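Local coordinates for protein cyclin-dependent kinase inhibitor 3 (Homo sapiens, PDB 1FPZ) that removes phosphate from phosphotyrosine, phosphoserine and phosphothreonine in proteins and dephosphorylates the kinase CDK2 in a cyclin-dependent manner, at residues Gln41-Cys46 / Arg134-His139. The protein carries 1 engineered substitution. Sequence-based numbering, arbitrary orientation.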
loop_
_atom_site.group_PDB
_atom_site.type_symbol
_atom_site.label_atom_id
_atom_site.label_comp_id
_atom_site.label_asym_id
_atom_site.label_seq_id
_atom_site.Cartn_x
_atom_site.Cartn_y
_atom_site.Cartn_z
ATOM N N GLN A 41 -13.119 9.120 3.235
ATOM C CA GLN A 41 -11.680 9.203 2.957
ATOM C C GLN A 41 -11.213 8.528 1.668
ATOM O O GLN A 41 -11.913 7.685 1.101
ATOM C CB GLN A 41 -10.890 8.588 4.133
ATOM C CG GLN A 41 -10.836 9.414 5.436
ATOM C CD GLN A 41 -9.620 10.360 5.527
ATOM O OE1 GLN A 41 -8.458 9.921 5.658
ATOM N NE2 GLN A 41 -9.888 11.662 5.458
ATOM N N PHE A 42 -10.005 8.912 1.241
ATOM C CA PHE A 42 -9.348 8.379 0.051
ATOM C C PHE A 42 -8.018 7.780 0.496
ATOM O O PHE A 42 -7.380 8.292 1.416
ATOM C CB PHE A 42 -9.047 9.493 -0.966
ATOM C CG PHE A 42 -10.193 9.818 -1.876
ATOM C CD1 PHE A 42 -11.288 10.525 -1.408
ATOM C CD2 PHE A 42 -10.200 9.358 -3.185
ATOM C CE1 PHE A 42 -12.397 10.772 -2.246
ATOM C CE2 PHE A 42 -11.281 9.591 -4.006
ATOM C CZ PHE A 42 -12.383 10.296 -3.540
ATOM N N LEU A 43 -7.590 6.714 -0.161
ATOM C CA LEU A 43 -6.326 6.090 0.175
ATOM C C LEU A 43 -5.382 6.234 -1.006
ATOM O O LEU A 43 -5.743 5.898 -2.137
ATOM C CB LEU A 43 -6.546 4.610 0.474
ATOM C CG LEU A 43 -5.277 3.803 0.777
ATOM C CD1 LEU A 43 -4.520 4.376 1.966
ATOM C CD2 LEU A 43 -5.706 2.387 1.059
ATOM N N GLY A 44 -4.173 6.724 -0.760
ATOM C CA GLY A 44 -3.215 6.873 -1.851
ATOM C C GLY A 44 -2.282 5.692 -2.093
ATOM O O GLY A 44 -1.846 5.046 -1.153
ATOM N N LEU A 45 -1.988 5.397 -3.362
ATOM C CA LEU A 45 -1.079 4.309 -3.748
ATOM C C LEU A 45 -0.076 4.838 -4.770
ATOM O O LEU A 45 -0.376 5.780 -5.521
ATOM C CB LEU A 45 -1.816 3.120 -4.364
ATOM C CG LEU A 45 -2.387 1.996 -3.485
ATOM C CD1 LEU A 45 -3.783 2.359 -2.995
ATOM C CD2 LEU A 45 -2.464 0.712 -4.291
ATOM N N CYS A 46 1.116 4.238 -4.802
ATOM C CA CYS A 46 2.151 4.685 -5.731
ATOM C C CYS A 46 3.286 3.687 -5.886
ATOM O O CYS A 46 3.291 2.629 -5.264
ATOM C CB CYS A 46 2.736 6.021 -5.271
ATOM S SG CYS A 46 3.798 5.922 -3.800
ATOM N N ARG A 134 -6.032 10.826 8.986
ATOM C CA ARG A 134 -4.661 11.017 8.538
ATOM C C ARG A 134 -4.453 10.799 7.040
ATOM O O ARG A 134 -4.797 9.743 6.500
ATOM C CB ARG A 134 -3.729 10.070 9.303
ATOM C CG ARG A 134 -3.519 10.444 10.758
ATOM C CD ARG A 134 -2.940 11.847 10.852
ATOM N NE ARG A 134 -1.512 11.913 10.529
ATOM C CZ ARG A 134 -0.541 11.760 11.423
ATOM N NH1 ARG A 134 0.721 11.845 11.051
ATOM N NH2 ARG A 134 -0.837 11.527 12.694
ATOM N N LYS A 135 -3.874 11.787 6.375
ATOM C CA LYS A 135 -3.599 11.642 4.961
ATOM C C LYS A 135 -2.647 10.458 4.838
ATOM O O LYS A 135 -1.469 10.551 5.209
ATOM C CB LYS A 135 -2.932 12.902 4.422
ATOM C CG LYS A 135 -2.520 12.798 2.957
ATOM C CD LYS A 135 -2.469 14.165 2.325
ATOM C CE LYS A 135 -2.176 14.077 0.836
ATOM N NZ LYS A 135 -2.676 15.289 0.109
ATOM N N THR A 136 -3.145 9.348 4.311
ATOM C CA THR A 136 -2.331 8.144 4.196
ATOM C C THR A 136 -1.981 7.665 2.777
ATOM O O THR A 136 -2.830 7.609 1.891
ATOM C CB THR A 136 -3.026 7.022 4.932
ATOM O OG1 THR A 136 -3.237 7.429 6.281
ATOM C CG2 THR A 136 -2.209 5.744 4.905
ATOM N N LEU A 137 -0.727 7.264 2.599
ATOM C CA LEU A 137 -0.209 6.780 1.325
ATOM C C LEU A 137 0.480 5.401 1.472
ATOM O O LEU A 137 1.205 5.173 2.455
ATOM C CB LEU A 137 0.803 7.786 0.818
ATOM C CG LEU A 137 1.979 7.248 0.034
ATOM C CD1 LEU A 137 1.527 6.915 -1.370
ATOM C CD2 LEU A 137 3.107 8.301 0.045
ATOM N N ILE A 138 0.276 4.489 0.503
ATOM C CA ILE A 138 0.921 3.174 0.578
ATOM C C ILE A 138 1.654 2.859 -0.719
ATOM O O ILE A 138 1.225 3.250 -1.790
ATOM C CB ILE A 138 -0.096 2.039 0.903
ATOM C CG1 ILE A 138 -0.826 1.554 -0.362
ATOM C CG2 ILE A 138 -1.141 2.566 1.875
ATOM C CD1 ILE A 138 -1.935 0.582 -0.078
ATOM N N HIS A 139 2.776 2.157 -0.626
ATOM C CA HIS A 139 3.506 1.824 -1.830
ATOM C C HIS A 139 4.359 0.581 -1.708
ATOM O O HIS A 139 4.798 0.193 -0.631
ATOM C CB HIS A 139 4.403 2.990 -2.248
ATOM C CG HIS A 139 5.785 2.947 -1.657
ATOM N ND1 HIS A 139 6.666 1.911 -1.895
ATOM C CD2 HIS A 139 6.451 3.835 -0.885
ATOM C CE1 HIS A 139 7.817 2.167 -1.301
ATOM N NE2 HIS A 139 7.712 3.329 -0.678
HETATM O O HOH W 1 -5.506 9.606 2.948
#
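Ile138 holds CG1 between its backbone N and carbonyl carbon (chi1 83°), which lays CG1 against CG of Leu45 at 3.5 Å. The two side chains lie side by side and point the same way. Leu43 has CG anti to the backbone N (chi1 177°), and its CD1 meets CG2 of Ile138 at 3.8 Å, the side chains crossing at about a right angle. An alanine in place of Ile138 would probably open a gap beside Leu43 and Leu45 on this face of the sheet. Cys46 and Leu137 project from the other face, with Cys46 SG 3.5 Å from Leu137 CD1. The backbones run parallel. Gly44 N donates to Thr136 O at 3.1 Å, and Ile138 N donates to Gly44 O at 2.7 Å. The bond from Cys46 N to Ile138 O is weak. These are neighbouring strands of the mixed central sheet of the protein-tyrosine phosphatase fold, flanked by strands 30-33 and 74-77. Strand 136-139 leads directly into Ser140, the engineered replacement at the predicted phosphocysteine position. At the other end, one water accepts from Thr136 N and donates to Phe42 O. Thr136 OG1 donates to Arg134 O at 2.8 Å, from above the carbonyl plane.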